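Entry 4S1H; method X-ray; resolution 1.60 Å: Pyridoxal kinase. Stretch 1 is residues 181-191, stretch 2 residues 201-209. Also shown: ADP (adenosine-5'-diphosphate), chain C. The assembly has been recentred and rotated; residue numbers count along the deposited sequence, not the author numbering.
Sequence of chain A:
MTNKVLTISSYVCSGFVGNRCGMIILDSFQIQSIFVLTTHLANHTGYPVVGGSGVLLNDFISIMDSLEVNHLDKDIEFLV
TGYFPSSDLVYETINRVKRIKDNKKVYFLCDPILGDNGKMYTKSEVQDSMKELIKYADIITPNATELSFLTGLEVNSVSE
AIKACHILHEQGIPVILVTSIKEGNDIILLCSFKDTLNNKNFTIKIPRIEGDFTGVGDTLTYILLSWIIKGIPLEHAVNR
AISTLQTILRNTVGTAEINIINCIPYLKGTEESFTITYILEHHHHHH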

# COMPACT_ATOMS: atom_id res chain seq x y z
N ILE A 181 11.02 16.80 -20.54
CA ILE A 181 10.91 17.91 -21.48
C ILE A 181 10.96 17.27 -22.86
O ILE A 181 11.93 16.59 -23.19
CB ILE A 181 12.08 18.91 -21.34
CG1 ILE A 181 12.16 19.46 -19.92
CG2 ILE A 181 11.93 20.03 -22.37
CD1 ILE A 181 13.52 20.06 -19.57
N LYS A 182 9.94 17.51 -23.67
CA LYS A 182 9.88 16.99 -25.06
C LYS A 182 10.96 17.62 -25.94
O LYS A 182 11.09 18.83 -25.99
CB LYS A 182 8.51 17.27 -25.70
CG LYS A 182 7.30 16.75 -24.93
CD LYS A 182 6.02 17.10 -25.67
CE LYS A 182 4.76 16.75 -24.92
NZ LYS A 182 4.59 17.44 -23.62
N GLU A 183 11.76 16.78 -26.59
CA GLU A 183 12.74 17.22 -27.58
C GLU A 183 12.78 16.17 -28.71
O GLU A 183 13.45 15.14 -28.60
CB GLU A 183 14.12 17.42 -26.93
CG GLU A 183 14.92 18.60 -27.50
CD GLU A 183 14.54 19.94 -26.87
OE1 GLU A 183 13.37 20.38 -27.00
OE2 GLU A 183 15.41 20.59 -26.24
N GLY A 184 12.04 16.44 -29.79
CA GLY A 184 11.87 15.48 -30.89
C GLY A 184 11.16 14.20 -30.46
O GLY A 184 10.04 14.26 -29.98
N ASN A 185 11.82 13.05 -30.62
CA ASN A 185 11.33 11.75 -30.10
C ASN A 185 12.11 11.29 -28.87
O ASN A 185 12.14 10.09 -28.55
CB ASN A 185 11.40 10.67 -31.17
CG ASN A 185 10.58 11.01 -32.40
OD1 ASN A 185 9.70 11.87 -32.37
ND2 ASN A 185 10.86 10.31 -33.50
N ASP A 186 12.76 12.25 -28.21
CA ASP A 186 13.36 12.02 -26.93
C ASP A 186 12.62 12.81 -25.87
O ASP A 186 11.86 13.74 -26.15
CB ASP A 186 14.84 12.44 -26.93
CG ASP A 186 15.65 11.68 -27.97
OD1 ASP A 186 15.67 10.43 -27.90
OD2 ASP A 186 16.24 12.35 -28.85
N ILE A 187 12.88 12.39 -24.65
CA ILE A 187 12.51 13.07 -23.44
C ILE A 187 13.83 13.52 -22.84
O ILE A 187 14.72 12.69 -22.60
CB ILE A 187 11.80 12.04 -22.51
CG1 ILE A 187 10.43 11.65 -23.11
CG2 ILE A 187 11.65 12.57 -21.08
CD1 ILE A 187 9.78 10.48 -22.39
N ILE A 188 13.96 14.81 -22.52
CA ILE A 188 15.11 15.30 -21.74
C ILE A 188 14.72 15.52 -20.30
O ILE A 188 13.67 16.10 -20.02
CB ILE A 188 15.67 16.62 -22.28
CG1 ILE A 188 15.83 16.54 -23.77
CG2 ILE A 188 16.99 16.94 -21.56
CD1 ILE A 188 16.66 15.38 -24.27
N LEU A 189 15.55 15.01 -19.40
CA LEU A 189 15.48 15.29 -18.00
C LEU A 189 16.55 16.33 -17.70
O LEU A 189 17.65 16.23 -18.22
CB LEU A 189 15.68 14.00 -17.19
CG LEU A 189 15.88 14.08 -15.69
CD1 LEU A 189 15.21 12.86 -15.02
CD2 LEU A 189 17.35 14.17 -15.32
N LEU A 190 16.21 17.33 -16.90
CA LEU A 190 17.13 18.37 -16.46
C LEU A 190 17.24 18.35 -14.94
O LEU A 190 16.21 18.27 -14.23
CB LEU A 190 16.65 19.73 -16.95
CG LEU A 190 17.31 20.96 -16.31
CD1 LEU A 190 18.75 21.14 -16.78
CD2 LEU A 190 16.46 22.18 -16.62
N CYS A 191 18.46 18.33 -14.41
CA CYS A 191 18.69 18.50 -12.97
C CYS A 191 19.40 19.82 -12.77
O CYS A 191 20.51 20.00 -13.29
CB CYS A 191 19.54 17.40 -12.41
SG CYS A 191 19.45 17.33 -10.61
N ASN A 201 24.95 21.13 -12.93
CA ASN A 201 23.72 20.87 -13.63
C ASN A 201 23.94 19.85 -14.73
O ASN A 201 25.01 19.84 -15.39
CB ASN A 201 23.18 22.15 -14.32
CG ASN A 201 22.64 23.18 -13.34
OD1 ASN A 201 22.58 22.94 -12.12
ND2 ASN A 201 22.24 24.32 -13.85
N PHE A 202 22.92 19.04 -15.00
CA PHE A 202 23.03 18.02 -16.02
C PHE A 202 21.70 17.69 -16.69
O PHE A 202 20.62 18.00 -16.16
CB PHE A 202 23.68 16.74 -15.48
CG PHE A 202 22.84 15.98 -14.47
CD1 PHE A 202 21.93 14.97 -14.86
CD2 PHE A 202 23.06 16.20 -13.14
CE1 PHE A 202 21.22 14.25 -13.90
CE2 PHE A 202 22.36 15.48 -12.17
CZ PHE A 202 21.45 14.50 -12.55
N THR A 203 21.83 17.09 -17.87
CA THR A 203 20.69 16.51 -18.57
C THR A 203 20.92 15.03 -18.86
O THR A 203 22.04 14.53 -18.81
CB THR A 203 20.34 17.25 -19.88
OG1 THR A 203 21.47 17.29 -20.76
CG2 THR A 203 19.86 18.67 -19.60
N ILE A 204 19.81 14.32 -19.08
CA ILE A 204 19.83 12.95 -19.56
C ILE A 204 18.82 12.88 -20.69
O ILE A 204 17.68 13.37 -20.54
CB ILE A 204 19.39 11.95 -18.46
CG1 ILE A 204 20.30 12.07 -17.22
CG2 ILE A 204 19.35 10.51 -18.99
CD1 ILE A 204 19.99 11.13 -16.08
N LYS A 205 19.24 12.27 -21.80
CA LYS A 205 18.38 12.06 -22.98
C LYS A 205 17.82 10.63 -22.95
O LYS A 205 18.59 9.66 -22.87
CB LYS A 205 19.17 12.32 -24.26
CG LYS A 205 18.32 12.29 -25.52
CD LYS A 205 19.14 12.45 -26.78
CE LYS A 205 19.95 13.71 -26.84
NZ LYS A 205 19.18 14.94 -26.57
N ILE A 206 16.50 10.52 -23.01
CA ILE A 206 15.79 9.24 -22.92
C ILE A 206 14.95 9.04 -24.19
O ILE A 206 14.11 9.87 -24.49
CB ILE A 206 14.84 9.27 -21.72
CG1 ILE A 206 15.65 9.52 -20.43
CG2 ILE A 206 14.04 7.97 -21.63
CD1 ILE A 206 14.91 10.33 -19.39
N PRO A 207 15.15 7.91 -24.90
CA PRO A 207 14.31 7.68 -26.10
C PRO A 207 12.89 7.44 -25.70
O PRO A 207 12.67 6.71 -24.73
CB PRO A 207 14.91 6.42 -26.73
CG PRO A 207 16.30 6.34 -26.21
CD PRO A 207 16.24 6.92 -24.81
N ARG A 208 11.93 8.08 -26.37
CA ARG A 208 10.53 7.89 -26.00
C ARG A 208 10.07 6.49 -26.41
O ARG A 208 10.35 6.04 -27.52
CB ARG A 208 9.62 8.93 -26.67
CG ARG A 208 8.21 8.92 -26.06
CD ARG A 208 7.26 9.85 -26.84
NE ARG A 208 7.38 11.25 -26.44
CZ ARG A 208 7.01 11.73 -25.26
NH1 ARG A 208 6.52 10.94 -24.30
NH2 ARG A 208 7.15 13.03 -25.01
N ILE A 209 9.37 5.82 -25.50
CA ILE A 209 8.70 4.56 -25.78
C ILE A 209 7.25 4.94 -26.07
O ILE A 209 6.67 5.75 -25.36
CB ILE A 209 8.76 3.62 -24.55
CG1 ILE A 209 10.22 3.23 -24.26
CG2 ILE A 209 7.89 2.40 -24.78
CD1 ILE A 209 10.43 2.52 -22.94
PB ADP C . 4.83 12.30 -14.94
O1B ADP C . 4.37 12.98 -16.21
O2B ADP C . 4.00 11.07 -14.59
O3B ADP C . 5.05 13.28 -13.84
PA ADP C . 7.17 11.87 -16.59
O1A ADP C . 8.08 13.05 -16.44
O2A ADP C . 6.26 11.79 -17.77
O3A ADP C . 6.28 11.70 -15.25
O5' ADP C . 8.02 10.53 -16.55
C5' ADP C . 8.93 10.20 -15.51
C4' ADP C . 10.03 9.39 -16.14
O4' ADP C . 9.47 8.23 -16.76
C3' ADP C . 10.72 10.16 -17.26
O3' ADP C . 11.83 10.91 -16.76
C2' ADP C . 11.11 9.07 -18.20
O2' ADP C . 12.34 8.48 -17.78
C1' ADP C . 10.02 8.02 -18.05
N9 ADP C . 8.95 8.08 -19.07
C8 ADP C . 7.70 8.56 -18.98
N7 ADP C . 7.01 8.39 -20.14
C5 ADP C . 7.84 7.78 -20.99
C6 ADP C . 7.77 7.29 -22.39
N6 ADP C . 6.63 7.45 -23.09
N1 ADP C . 8.87 6.70 -22.91
C2 ADP C . 10.02 6.55 -22.19
N3 ADP C . 10.15 6.97 -20.91
C4 ADP C . 9.11 7.57 -20.29

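Strands 186-191 and 202-207 of this pyridoxal kinase run antiparallel, their N-to-C directions 155° apart, and the contact between the two stretches buries 880 Å² summed over both sides. Backbone amides and carbonyls pair at every second residue. Ile-187 N donates to Ile-206 O (2.8 Å) and Ile-206 N returns the bond to Ile-187 O (2.8 Å); Leu-189 N reaches Ile-204 O (2.9 Å) and Ile-204 N reaches Leu-189 O (3.0 Å); Cys-191 N reaches Phe-202 O (2.8 Å) and Phe-202 N reaches Cys-191 O (3.1 Å). All six have good geometry, with N-H...O angles of 155° to 177°, the bonds donated by stretch 1 being the straighter. A seventh bond, from Arg-208 N to Asn-185 O (3.0 Å), extends the ladder past the non-hydrogen-bonded pair Asp-186 and Pro-207.

CA-H groups of the intervening pairs approach carbonyls that already accept an amide, as from Thr-203 CA to Leu-189 O (3.1 Å) and from Ile-188 CA to Ile-204 O (3.4 Å). The amide of Ile-188 points instead to its own stretch: Ile-188 N donates to Ile-181 O (2.8 Å), and Ile-181 N to Ile-188 O (2.8 Å). This hairpin closes through a type II' turn from Glu-183 to Asp-186, where Asp-186 N bonds Glu-183 O (3.0 Å) and Gly-184 adopts a positive phi that favours glycine.

On the face bearing Ile-187, Leu-189, Cys-191, Phe-202, Ile-204 and Ile-206, packing is largely apolar. Cys-191 CB lies over the Phe-202 ring, 3.6 Å from the centroid of CG, CD1, CD2, CE1, CE2 and CZ, in a CH-pi contact; Leu-189 CD2 meets Phe-202 CE1 obliquely (4.1 Å) and Ile-204 CG1 (4.1 Å). On the other face, Ile-188 CG2 touches Thr-203 CB (3.8 Å), and Ile-188 CD1 approaches Lys-205 NZ (3.4 Å), a van der Waals contact. Asp-186 OD2 stands 4.5 Å from Lys-205 NZ, so the opposite charges are near but form no salt bridge.

The Arg-208 side chain lies against stretch 1: Ile-187 CD1 lies over one guanidinium face, 3.8 Å from Arg-208 NH1, while Lys-182 CG sits at its edge, 3.7 Å from Arg-208 NH2. Beyond it, Ile-209 engages the adenine of ADP through its backbone, with Ile-209 N donating to ADP N1 (2.8 Å) and ADP N6 donating to Ile-209 O (2.8 Å). Ile-187 CD1 also contacts the base at ADP C5 (3.6 Å).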